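Local coordinates for MtVAO615 (Myceliophthora thermophila, PDB 6F72), which is a VAO-type flavoprotein oxidase that carries bicovalently bound FAD and probably passes electrons from a substrate to molecular oxygen, at the glycan on Asn129, the glycan on Asn47 and the flavin-adenine dinucleotide site. Residues are numbered along the deposited sequence; one frame, centred on the assembly and turned at random.

Site 1: the glycan on Asn129. Residues 53, 55, 95, 129, 172, 175. With NAG (2-acetamido-2-deoxy-beta-D-glucopyranose), chain B; NAG (2-acetamido-2-deoxy-beta-D-glucopyranose), chain C.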
loop_
_atom_site.group_PDB
_atom_site.type_symbol
_atom_site.label_atom_id
_atom_site.label_comp_id
_atom_site.label_asym_id
_atom_site.label_seq_id
_atom_site.Cartn_x
_atom_site.Cartn_y
_atom_site.Cartn_z
ATOM N N HIS A 53 9.029 -25.178 8.954
ATOM C CA HIS A 53 8.790 -23.784 8.536
ATOM C C HIS A 53 7.879 -22.950 9.455
ATOM O O HIS A 53 7.428 -21.854 9.071
ATOM C CB HIS A 53 8.329 -23.731 7.061
ATOM C CG HIS A 53 9.431 -24.005 6.083
ATOM N ND1 HIS A 53 9.804 -25.284 5.721
ATOM C CD2 HIS A 53 10.260 -23.167 5.415
ATOM C CE1 HIS A 53 10.809 -25.220 4.865
ATOM N NE2 HIS A 53 11.104 -23.947 4.662
ATOM N N ILE A 55 7.847 -20.591 12.705
ATOM C CA ILE A 55 8.729 -19.685 13.442
ATOM C C ILE A 55 7.950 -19.150 14.659
ATOM O O ILE A 55 6.807 -18.737 14.521
ATOM C CB ILE A 55 9.227 -18.504 12.554
ATOM C CG1 ILE A 55 9.928 -19.008 11.286
ATOM C CG2 ILE A 55 10.162 -17.572 13.334
ATOM C CD1 ILE A 55 10.508 -17.912 10.410
ATOM N N PRO A 95 10.362 -11.983 10.089
ATOM C CA PRO A 95 9.165 -12.827 10.007
ATOM C C PRO A 95 7.886 -12.205 10.568
ATOM O O PRO A 95 6.881 -12.167 9.879
ATOM C CB PRO A 95 9.556 -14.066 10.821
ATOM C CG PRO A 95 11.039 -14.126 10.676
ATOM C CD PRO A 95 11.460 -12.692 10.779
ATOM N N ASN A 129 6.371 -19.815 7.504
ATOM C CA ASN A 129 7.278 -19.400 6.443
ATOM C C ASN A 129 6.903 -20.182 5.179
ATOM O O ASN A 129 7.502 -21.221 4.871
ATOM C CB ASN A 129 8.734 -19.608 6.883
ATOM C CG ASN A 129 9.750 -19.276 5.800
ATOM O OD1 ASN A 129 9.419 -18.729 4.737
ATOM N ND2 ASN A 129 11.013 -19.613 6.081
ATOM N N TRP A 172 3.104 -16.102 6.188
ATOM C CA TRP A 172 4.138 -15.173 5.782
ATOM C C TRP A 172 4.536 -15.512 4.364
ATOM O O TRP A 172 5.149 -16.543 4.128
ATOM C CB TRP A 172 5.327 -15.234 6.756
ATOM C CG TRP A 172 6.436 -14.255 6.503
ATOM C CD1 TRP A 172 6.305 -12.945 6.158
ATOM C CD2 TRP A 172 7.847 -14.493 6.631
ATOM N NE1 TRP A 172 7.536 -12.351 6.036
ATOM C CE2 TRP A 172 8.505 -13.272 6.329
ATOM C CE3 TRP A 172 8.622 -15.619 6.965
ATOM C CZ2 TRP A 172 9.906 -13.139 6.345
ATOM C CZ3 TRP A 172 10.026 -15.486 6.984
ATOM C CH2 TRP A 172 10.646 -14.247 6.668
ATOM N N ASN A 175 8.588 -14.828 1.024
ATOM C CA ASN A 175 9.636 -15.604 0.377
ATOM C C ASN A 175 9.180 -16.318 -0.893
ATOM O O ASN A 175 9.950 -17.056 -1.482
ATOM C CB ASN A 175 10.227 -16.600 1.355
ATOM C CG ASN A 175 10.828 -15.933 2.556
ATOM O OD1 ASN A 175 11.761 -15.140 2.431
ATOM N ND2 ASN A 175 10.281 -16.232 3.728
HETATM C C1 NAG B . 12.138 -19.420 5.201
HETATM C C2 NAG B . 13.546 -19.079 5.719
HETATM C C3 NAG B . 14.518 -18.933 4.545
HETATM C C4 NAG B . 14.538 -20.186 3.656
HETATM C C5 NAG B . 13.104 -20.453 3.184
HETATM C C6 NAG B . 12.978 -21.709 2.318
HETATM C C7 NAG B . 13.437 -17.827 7.852
HETATM C C8 NAG B . 13.519 -16.456 8.456
HETATM N N2 NAG B . 13.581 -17.864 6.523
HETATM O O3 NAG B . 15.833 -18.625 5.023
HETATM O O4 NAG B . 15.367 -19.953 2.509
HETATM O O5 NAG B . 12.208 -20.556 4.309
HETATM O O6 NAG B . 12.978 -22.888 3.135
HETATM O O7 NAG B . 13.238 -18.818 8.541
HETATM C C1 NAG C . 16.639 -20.638 2.554
HETATM C C2 NAG C . 17.090 -20.806 1.098
HETATM C C3 NAG C . 18.551 -21.255 0.976
HETATM C C4 NAG C . 19.488 -20.414 1.851
HETATM C C5 NAG C . 18.978 -20.372 3.299
HETATM C C6 NAG C . 19.816 -19.437 4.164
HETATM C C7 NAG C . 15.325 -21.340 -0.546
HETATM C C8 NAG C . 14.489 -22.443 -1.124
HETATM N N2 NAG C . 16.191 -21.719 0.405
HETATM O O3 NAG C . 18.959 -21.140 -0.391
HETATM O O4 NAG C . 20.822 -20.940 1.780
HETATM O O5 NAG C . 17.610 -19.923 3.346
HETATM O O6 NAG C . 19.476 -19.644 5.541
HETATM O O7 NAG C . 15.203 -20.184 -0.935
HETATM O O HOH W 1 13.292 -15.396 5.031
#
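O6, the primary hydroxyl of NAG (chain B), is the best-held polar atom of this N-glycosylation site, gripped by a short hydrogen bond with His53 NE2 at 2.6 Å. The angle at the hydrogen is 174°, almost straight, though which partner donates is not decided. His53 has CG anti to its carbonyl carbon, and its NE2 corner faces O6, with NAG (chain B) C6 at the ring edge and in its plane. An alanine here would probably lose this hydrogen bond and leave the hydroxymethyl arm freer to rotate. The sugar is rooted through the covalent bond from Asn129 ND2 to its C1, with Asn129 CG anti to the backbone N (chi1 177°). Asn129 OD1 accepts from Asn175 ND2 at 2.8 Å, the donor standing 44° above the carbonyl plane, a bent bond that may help restrain the linking amide. The other branch of Asn175, OD1, reaches water 1 at 3.0 Å, and that water also binds the acetamido N2 of NAG (chain B) at 2.9 Å. The acetamido methyl C8 lies 3.9 Å from Ile55 CD1 and equally far from Trp172 CZ3. The indole is sandwiched, Pro95 CA over the centre of one face and Asn175 ND2 toward the rim of the other. NAG (chain C) is poorly ordered and untouched by protein. The site fastens the first sugar of an N-linked glycan to the surface of this secreted protein.

Site 2: the glycan on Asn47. Residues 47, 52, 54, 56, 126. With NAG (2-acetamido-2-deoxy-beta-D-glucopyranose), chain D; NAG (2-acetamido-2-deoxy-beta-D-glucopyranose), chain E.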
loop_
_atom_site.group_PDB
_atom_site.type_symbol
_atom_site.label_atom_id
_atom_site.label_comp_id
_atom_site.label_asym_id
_atom_site.label_seq_id
_atom_site.Cartn_x
_atom_site.Cartn_y
_atom_site.Cartn_z
ATOM N N ASN A 47 4.592 -27.814 13.046
ATOM C CA ASN A 47 5.948 -27.575 12.554
ATOM C C ASN A 47 6.511 -28.741 11.703
ATOM O O ASN A 47 7.222 -28.502 10.720
ATOM C CB ASN A 47 6.888 -27.228 13.713
ATOM C CG ASN A 47 8.158 -26.540 13.251
ATOM O OD1 ASN A 47 8.247 -26.071 12.117
ATOM N ND2 ASN A 47 9.155 -26.475 14.141
ATOM N N GLY A 52 9.481 -27.976 9.120
ATOM C CA GLY A 52 10.308 -27.043 9.896
ATOM C C GLY A 52 10.105 -25.545 9.654
ATOM O O GLY A 52 10.906 -24.728 10.123
ATOM N N LEU A 54 7.610 -23.460 10.655
ATOM C CA LEU A 54 7.025 -22.646 11.728
ATOM C C LEU A 54 8.119 -21.873 12.465
ATOM O O LEU A 54 9.186 -22.429 12.777
ATOM C CB LEU A 54 6.220 -23.502 12.719
ATOM C CG LEU A 54 5.252 -22.819 13.694
ATOM C CD1 LEU A 54 4.000 -22.336 12.955
ATOM C CD2 LEU A 54 4.875 -23.752 14.833
ATOM N N ALA A 56 8.553 -19.208 15.844
ATOM C CA ALA A 56 8.063 -18.464 17.016
ATOM C C ALA A 56 8.515 -17.018 16.827
ATOM O O ALA A 56 9.702 -16.761 16.593
ATOM C CB ALA A 56 8.624 -19.034 18.319
ATOM N N TYR A 126 3.030 -16.986 16.125
ATOM C CA TYR A 126 3.779 -17.900 15.247
ATOM C C TYR A 126 3.628 -17.492 13.787
ATOM O O TYR A 126 2.581 -16.966 13.380
ATOM C CB TYR A 126 3.301 -19.346 15.412
ATOM C CG TYR A 126 3.670 -19.964 16.736
ATOM C CD1 TYR A 126 4.896 -20.627 16.908
ATOM C CD2 TYR A 126 2.793 -19.890 17.825
ATOM C CE1 TYR A 126 5.236 -21.192 18.135
ATOM C CE2 TYR A 126 3.123 -20.439 19.051
ATOM C CZ TYR A 126 4.334 -21.099 19.201
ATOM O OH TYR A 126 4.629 -21.641 20.433
HETATM C C1 NAG D . 10.433 -25.851 13.871
HETATM C C2 NAG D . 11.115 -24.980 14.943
HETATM C C3 NAG D . 12.369 -24.333 14.361
HETATM C C4 NAG D . 13.358 -25.376 13.822
HETATM C C5 NAG D . 12.696 -26.439 12.919
HETATM C C6 NAG D . 13.461 -27.759 13.010
HETATM C C7 NAG D . 9.281 -24.139 16.399
HETATM C C8 NAG D . 8.456 -22.926 16.721
HETATM N N2 NAG D . 10.203 -23.959 15.443
HETATM O O3 NAG D . 13.012 -23.556 15.373
HETATM O O4 NAG D . 14.432 -24.707 13.128
HETATM O O5 NAG D . 11.335 -26.787 13.251
HETATM O O6 NAG D . 14.668 -27.689 12.244
HETATM O O7 NAG D . 9.094 -25.200 16.977
HETATM C C1 NAG E . 15.699 -24.888 13.804
HETATM C C2 NAG E . 16.860 -24.857 12.788
HETATM C C3 NAG E . 18.238 -24.459 13.370
HETATM C C4 NAG E . 18.245 -23.689 14.704
HETATM C C5 NAG E . 17.096 -24.140 15.611
HETATM C C6 NAG E . 17.028 -23.373 16.926
HETATM C C7 NAG E . 17.572 -26.476 11.009
HETATM C C8 NAG E . 17.566 -27.932 10.635
HETATM N N2 NAG E . 16.985 -26.182 12.182
HETATM O O3 NAG E . 18.949 -23.708 12.373
HETATM O O4 NAG E . 19.510 -23.882 15.355
HETATM O O5 NAG E . 15.865 -23.970 14.898
HETATM O O6 NAG E . 16.472 -24.240 17.922
HETATM O O7 NAG E . 18.086 -25.641 10.274
HETATM O O HOH W 2 8.920 -28.020 16.353
#
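Asn47, the N-glycosylated residue, leaves its backbone with CG anti to N (chi1 -161°), which carries the amide toward the sugar. CB lies 3.8 Å from C1 of NAG (chain D), and from CG the amide divides. The OD1 branch accepts from the backbone Leu54 N at 3.1 Å; the angle at the hydrogen is 153°, and the donor stands 41° out of the carbonyl plane. This bond is likely to limit the turn of the amide. The ND2 branch is covalently joined to C1 of NAG (chain D), and its N-H is directed to water 2 at 2.7 Å. The same water reaches the acetamido oxygen O7 of NAG (chain D) at 2.9 Å, bridging two groups that make no direct hydrogen bond. On the sugar, N2 makes a weak bond to Leu54 O, while the methyl C8 sits in the plane of the Tyr126 ring, at its edge, 3.9 Å from CE1. Gly52 CA packs beside C5 of NAG (chain D) at the same 3.9 Å. NAG (chain E) is poorly ordered and has no surface hidden by protein. Within the fold, the glycan springs from the late part of helix 40-49, and its first sugar packs beside strand 54-56, near the start of strand 126-129.

Site 3: the flavin-adenine dinucleotide site. Residues 152, 154-159, 162-163, 221-222, 225, 229-231, 233, 237, 283-284, 289, 516, 518-519, 554. With FAD (flavin-adenine dinucleotide), chain F.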
loop_
_atom_site.group_PDB
_atom_site.type_symbol
_atom_site.label_atom_id
_atom_site.label_comp_id
_atom_site.label_asym_id
_atom_site.label_seq_id
_atom_site.Cartn_x
_atom_site.Cartn_y
_atom_site.Cartn_z
ATOM N N ILE A 152 -2.371 -12.685 7.513
ATOM C CA ILE A 152 -1.565 -12.809 6.315
ATOM C C ILE A 152 -0.602 -11.633 6.217
ATOM O O ILE A 152 -1.024 -10.478 6.221
ATOM C CB ILE A 152 -2.436 -12.954 5.028
ATOM C CG1 ILE A 152 -3.437 -14.116 5.168
ATOM C CG2 ILE A 152 -1.551 -13.171 3.802
ATOM C CD1 ILE A 152 -4.583 -14.113 4.159
ATOM N N ASN A 154 2.855 -10.085 4.076
ATOM C CA ASN A 154 3.726 -10.146 2.929
ATOM C C ASN A 154 4.990 -9.338 3.204
ATOM O O ASN A 154 6.069 -9.921 3.333
ATOM C CB ASN A 154 2.970 -9.696 1.665
ATOM C CG ASN A 154 3.863 -9.572 0.448
ATOM O OD1 ASN A 154 4.912 -10.214 0.359
ATOM N ND2 ASN A 154 3.450 -8.744 -0.502
ATOM N N THR A 155 4.849 -8.018 3.301
ATOM C CA THR A 155 5.950 -7.073 3.544
ATOM C C THR A 155 5.825 -6.355 4.916
ATOM O O THR A 155 6.812 -5.809 5.431
ATOM C CB THR A 155 6.015 -5.964 2.449
ATOM O OG1 THR A 155 4.817 -5.171 2.486
ATOM C CG2 THR A 155 6.174 -6.541 1.050
ATOM N N GLY A 156 4.612 -6.348 5.473
ATOM C CA GLY A 156 4.270 -5.564 6.660
ATOM C C GLY A 156 4.101 -4.056 6.464
ATOM O O GLY A 156 4.110 -3.287 7.446
ATOM N N HIS A 157 3.933 -3.627 5.210
ATOM C CA HIS A 157 3.725 -2.222 4.883
ATOM C C HIS A 157 2.399 -1.652 5.341
ATOM O O HIS A 157 2.274 -0.435 5.373
ATOM C CB HIS A 157 3.793 -1.998 3.390
ATOM C CG HIS A 157 5.042 -1.330 2.930
ATOM N ND1 HIS A 157 5.228 0.047 2.959
ATOM C CD2 HIS A 157 6.155 -1.865 2.374
ATOM C CE1 HIS A 157 6.431 0.299 2.462
ATOM N NE2 HIS A 157 7.000 -0.833 2.087
ATOM N N ASP A 158 1.428 -2.496 5.698
ATOM C CA ASP A 158 0.044 -2.018 5.863
ATOM C C ASP A 158 -0.164 -0.908 6.882
ATOM O O ASP A 158 0.080 -1.100 8.073
ATOM C CB ASP A 158 -0.968 -3.123 6.141
ATOM C CG ASP A 158 -2.397 -2.668 5.836
ATOM O OD1 ASP A 158 -2.792 -2.649 4.640
ATOM O OD2 ASP A 158 -3.101 -2.309 6.804
ATOM N N TYR A 159 -0.679 0.226 6.396
ATOM C CA TYR A 159 -0.910 1.394 7.237
ATOM C C TYR A 159 -2.005 1.175 8.272
ATOM O O TYR A 159 -2.066 1.909 9.248
ATOM C CB TYR A 159 -1.197 2.645 6.392
ATOM C CG TYR A 159 -0.015 3.129 5.585
ATOM C CD1 TYR A 159 1.130 3.626 6.212
ATOM C CD2 TYR A 159 -0.038 3.098 4.189
ATOM C CE1 TYR A 159 2.226 4.067 5.472
ATOM C CE2 TYR A 159 1.048 3.543 3.438
ATOM C CZ TYR A 159 2.180 4.021 4.086
ATOM O OH TYR A 159 3.265 4.473 3.358
ATOM N N LYS A 162 -3.375 -4.290 8.986
ATOM C CA LYS A 162 -4.099 -5.446 8.441
ATOM C C LYS A 162 -3.231 -6.722 8.282
ATOM O O LYS A 162 -3.761 -7.819 8.068
ATOM C CB LYS A 162 -4.831 -5.055 7.146
ATOM C CG LYS A 162 -5.885 -3.953 7.357
ATOM C CD LYS A 162 -6.270 -3.231 6.064
ATOM C CE LYS A 162 -6.858 -4.170 5.001
ATOM N NZ LYS A 162 -6.985 -3.471 3.691
ATOM N N SER A 163 -1.913 -6.573 8.435
ATOM C CA SER A 163 -0.992 -7.693 8.391
ATOM C C SER A 163 -0.321 -8.082 9.740
ATOM O O SER A 163 0.657 -8.817 9.728
ATOM C CB SER A 163 0.030 -7.483 7.264
ATOM O OG SER A 163 0.817 -6.327 7.474
ATOM N N THR A 221 5.439 3.377 -5.993
ATOM C CA THR A 221 6.579 4.282 -6.010
ATOM C C THR A 221 7.526 3.922 -4.882
ATOM O O THR A 221 8.708 4.303 -4.898
ATOM C CB THR A 221 6.140 5.740 -5.841
ATOM O OG1 THR A 221 5.356 5.857 -4.647
ATOM C CG2 THR A 221 5.317 6.196 -7.041
ATOM N N CYS A 222 6.997 3.203 -3.896
ATOM C CA CYS A 222 7.803 2.735 -2.790
ATOM C C CYS A 222 8.340 1.336 -3.176
ATOM O O CYS A 222 7.563 0.384 -3.249
ATOM C CB CYS A 222 6.970 2.723 -1.501
ATOM S SG CYS A 222 6.206 4.290 -0.907
ATOM N N VAL A 225 7.434 -2.171 -1.486
ATOM C CA VAL A 225 6.010 -2.568 -1.474
ATOM C C VAL A 225 5.772 -3.880 -2.233
ATOM O O VAL A 225 6.340 -4.077 -3.300
ATOM C CB VAL A 225 5.121 -1.428 -2.010
ATOM C CG1 VAL A 225 3.712 -1.908 -2.336
ATOM C CG2 VAL A 225 5.084 -0.313 -0.968
ATOM N N GLY A 229 0.737 -8.391 -3.312
ATOM C CA GLY A 229 0.006 -8.360 -2.049
ATOM C C GLY A 229 -1.122 -7.341 -2.013
ATOM O O GLY A 229 -1.881 -7.197 -2.976
ATOM N N GLY A 230 -1.210 -6.611 -0.901
ATOM C CA GLY A 230 -2.261 -5.618 -0.679
ATOM C C GLY A 230 -2.250 -4.488 -1.679
ATOM O O GLY A 230 -3.282 -3.847 -1.882
ATOM N N TYR A 231 -1.090 -4.248 -2.293
ATOM C CA TYR A 231 -0.927 -3.249 -3.347
ATOM C C TYR A 231 -1.884 -3.459 -4.557
ATOM O O TYR A 231 -2.770 -2.625 -4.806
ATOM C CB TYR A 231 0.541 -3.167 -3.804
ATOM C CG TYR A 231 0.725 -2.244 -4.985
ATOM C CD1 TYR A 231 0.806 -0.851 -4.807
ATOM C CD2 TYR A 231 0.752 -2.757 -6.303
ATOM C CE1 TYR A 231 0.945 -0.001 -5.902
ATOM C CE2 TYR A 231 0.900 -1.922 -7.392
ATOM C CZ TYR A 231 0.972 -0.552 -7.200
ATOM O OH TYR A 231 1.108 0.265 -8.293
ATOM N N GLN A 233 -4.078 -6.006 -4.895
ATOM C CA GLN A 233 -5.380 -6.455 -4.393
ATOM C C GLN A 233 -6.294 -5.311 -3.939
ATOM O O GLN A 233 -7.518 -5.406 -4.066
ATOM C CB GLN A 233 -5.189 -7.477 -3.271
ATOM C CG GLN A 233 -4.738 -8.849 -3.793
ATOM C CD GLN A 233 -4.378 -9.833 -2.701
ATOM O OE1 GLN A 233 -5.223 -10.185 -1.872
ATOM N NE2 GLN A 233 -3.133 -10.334 -2.727
ATOM N N HIS A 237 -1.998 2.339 -7.234
ATOM C CA HIS A 237 -1.618 3.401 -8.156
ATOM C C HIS A 237 -0.113 3.407 -8.447
ATOM O O HIS A 237 0.680 2.776 -7.736
ATOM C CB HIS A 237 -2.151 4.755 -7.694
ATOM C CG HIS A 237 -1.275 5.458 -6.708
ATOM N ND1 HIS A 237 -1.363 5.245 -5.346
ATOM C CD2 HIS A 237 -0.311 6.397 -6.884
ATOM C CE1 HIS A 237 -0.478 6.010 -4.728
ATOM N NE2 HIS A 237 0.169 6.721 -5.638
ATOM N N GLY A 283 -6.801 -6.787 -0.043
ATOM C CA GLY A 283 -6.083 -7.992 0.394
ATOM C C GLY A 283 -6.564 -8.605 1.687
ATOM O O GLY A 283 -7.222 -7.944 2.492
ATOM N N GLY A 284 -6.236 -9.883 1.886
ATOM C CA GLY A 284 -6.331 -10.511 3.199
ATOM C C GLY A 284 -7.712 -10.905 3.668
ATOM O O GLY A 284 -7.896 -11.284 4.828
ATOM N N VAL A 289 -3.289 -15.463 -1.561
ATOM C CA VAL A 289 -2.732 -15.392 -2.915
ATOM C C VAL A 289 -1.312 -15.949 -2.917
ATOM O O VAL A 289 -0.475 -15.518 -2.102
ATOM C CB VAL A 289 -2.736 -13.940 -3.458
ATOM C CG1 VAL A 289 -1.802 -13.776 -4.653
ATOM C CG2 VAL A 289 -4.164 -13.489 -3.792
ATOM N N TYR A 516 -8.817 5.906 -0.474
ATOM C CA TYR A 516 -8.095 4.762 -0.986
ATOM C C TYR A 516 -7.910 3.779 0.176
ATOM O O TYR A 516 -7.381 4.157 1.236
ATOM C CB TYR A 516 -6.775 5.240 -1.585
ATOM C CG TYR A 516 -5.856 4.175 -2.156
ATOM C CD1 TYR A 516 -6.351 2.979 -2.718
ATOM C CD2 TYR A 516 -4.474 4.382 -2.172
ATOM C CE1 TYR A 516 -5.479 2.021 -3.246
ATOM C CE2 TYR A 516 -3.602 3.437 -2.697
ATOM C CZ TYR A 516 -4.101 2.263 -3.247
ATOM O OH TYR A 516 -3.206 1.326 -3.757
ATOM N N ASN A 518 -6.013 1.384 0.761
ATOM C CA ASN A 518 -4.619 1.074 1.086
ATOM C C ASN A 518 -3.954 2.151 1.932
ATOM O O ASN A 518 -3.014 1.860 2.660
ATOM C CB ASN A 518 -3.789 0.820 -0.178
ATOM C CG ASN A 518 -3.771 -0.661 -0.598
ATOM O OD1 ASN A 518 -3.804 -1.568 0.240
ATOM N ND2 ASN A 518 -3.709 -0.900 -1.901
ATOM N N GLU A 519 -4.444 3.389 1.842
ATOM C CA GLU A 519 -3.815 4.519 2.533
ATOM C C GLU A 519 -4.865 5.269 3.334
ATOM O O GLU A 519 -5.382 6.293 2.901
ATOM C CB GLU A 519 -3.094 5.423 1.523
ATOM C CG GLU A 519 -2.068 4.674 0.673
ATOM C CD GLU A 519 -1.236 5.585 -0.205
ATOM O OE1 GLU A 519 -1.792 6.502 -0.847
ATOM O OE2 GLU A 519 -0.006 5.373 -0.254
ATOM N N VAL A 554 -9.542 -8.875 8.211
ATOM C CA VAL A 554 -8.689 -7.682 8.276
ATOM C C VAL A 554 -9.574 -6.507 8.691
ATOM O O VAL A 554 -10.742 -6.438 8.278
ATOM C CB VAL A 554 -7.933 -7.370 6.944
ATOM C CG1 VAL A 554 -6.816 -8.376 6.657
ATOM C CG2 VAL A 554 -8.882 -7.300 5.748
HETATM P PA FAD F . 1.245 -6.169 3.729
HETATM O O1A FAD F . 1.047 -5.331 4.966
HETATM O O2A FAD F . 2.121 -7.381 3.878
HETATM O O5B FAD F . -0.202 -6.600 3.180
HETATM C C5B FAD F . -1.295 -5.683 3.123
HETATM C C4B FAD F . -2.635 -6.408 3.173
HETATM O O4B FAD F . -2.708 -7.356 2.106
HETATM C C3B FAD F . -2.881 -7.191 4.449
HETATM O O3B FAD F . -4.283 -7.091 4.732
HETATM C C2B FAD F . -2.538 -8.628 4.095
HETATM O O2B FAD F . -3.303 -9.564 4.859
HETATM C C1B FAD F . -2.892 -8.687 2.618
HETATM N N9A FAD F . -2.042 -9.596 1.813
HETATM C C8A FAD F . -0.788 -9.331 1.387
HETATM N N7A FAD F . -0.310 -10.355 0.637
HETATM C C5A FAD F . -1.274 -11.287 0.572
HETATM C C6A FAD F . -1.421 -12.617 -0.062
HETATM N N6A FAD F . -0.396 -13.136 -0.773
HETATM N N1A FAD F . -2.587 -13.281 0.109
HETATM C C2A FAD F . -3.612 -12.770 0.826
HETATM N N3A FAD F . -3.547 -11.555 1.426
HETATM C C4A FAD F . -2.424 -10.784 1.338
HETATM N N1 FAD F . 0.278 2.269 -2.543
HETATM C C2 FAD F . 0.057 2.802 -3.771
HETATM O O2 FAD F . -1.030 2.567 -4.349
HETATM N N3 FAD F . 0.975 3.581 -4.385
HETATM C C4 FAD F . 2.161 3.900 -3.842
HETATM O O4 FAD F . 2.980 4.628 -4.447
HETATM C C4X FAD F . 2.478 3.345 -2.507
HETATM N N5 FAD F . 3.653 3.604 -1.894
HETATM C C5X FAD F . 3.941 3.096 -0.660
HETATM C C6 FAD F . 5.177 3.375 -0.039
HETATM C C7 FAD F . 5.448 2.832 1.236
HETATM C C7M FAD F . 6.780 3.152 1.891
HETATM C C8 FAD F . 4.434 1.950 1.922
HETATM C C8M FAD F . 4.669 1.239 3.246
HETATM C C9 FAD F . 3.223 1.687 1.288
HETATM C C9A FAD F . 2.933 2.222 0.030
HETATM N N10 FAD F . 1.704 1.927 -0.608
HETATM C C10 FAD F . 1.439 2.491 -1.874
HETATM C "C1'" FAD F . 0.699 1.120 0.080
HETATM C "C2'" FAD F . 0.483 -0.297 -0.359
HETATM O "O2'" FAD F . -0.224 -0.263 -1.597
HETATM C "C3'" FAD F . -0.372 -0.928 0.734
HETATM O "O3'" FAD F . 0.182 -0.663 2.041
HETATM C "C4'" FAD F . -0.521 -2.427 0.523
HETATM O "O4'" FAD F . -1.512 -2.936 1.417
HETATM C "C5'" FAD F . 0.816 -3.156 0.674
HETATM O "O5'" FAD F . 0.651 -4.561 0.577
HETATM P P FAD F . 1.854 -5.531 1.016
HETATM O O1P FAD F . 3.123 -5.044 0.375
HETATM O O2P FAD F . 1.338 -6.934 0.799
HETATM O O3P FAD F . 1.929 -5.248 2.605
HETATM O O HOH W 3 -1.848 -0.258 3.669
#
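MtVAO615 holds FAD in the PCMH-type flavin-binding fold of the VAO family. At the adenine end, Ile152 CG2 lies over one face of the six-membered ring, 3.4 Å from its centroid, and Val289 O approaches the exocyclic amine N6A. The ribose hydroxyl O2B donates to Ile152 O at 2.8 Å. On the diphosphate, O2A is gripped by three consecutive backbone N-H groups, those of Asn154, Thr155 and Gly156. O1A accepts from Asp158 N and from Ser163 OG, the latter at 2.7 Å. Thr155 OG1, set in the crowded position between N and carbonyl carbon (chi1 63°), bonds O1P at 2.7 Å as well as the bridging O3P. O2P, lying in the amide plane of Asn154, accepts from Asn154 ND2 and from Gly230 N of helix 227-233. Along the ribityl chain, water 3 joins O3' to Asp158 OD1 and Asn518 O. The isoalloxazine is bound twice covalently, His157 ND1 to C8M and Cys222 SG to C6. The His157 ring stands edge-to-face to the benzenoid ring of FAD, planes 81° apart. Val225 CG2 covers that ring's face at 3.4 Å from the centroid. At the pyrimidine end, the His237 ring stacks at 26°, His237 N donates to O2 at 3.1 Å, and O4 receives both Thr221 N and Thr221 OG1.

Sites 1 and 2 are neighbours, about 8 Å between the centres of their C-alpha atoms, and they draw on the same two strands. Strand 54-56 gives Ile55 to site 1 and Leu54 and Ala56 to site 2; strand 126-129 begins with Tyr126 at site 2 and ends with Asn129 at site 1. Both glycans therefore dress one patch of surface. Site 3 shares no residue with them. Centre to centre, sites 1 and 3 are about 17 Å apart. Sites 2 and 3 are about 23 Å apart. In this single-chain assembly the two glycans stand on the surface, while the flavin is almost wholly buried.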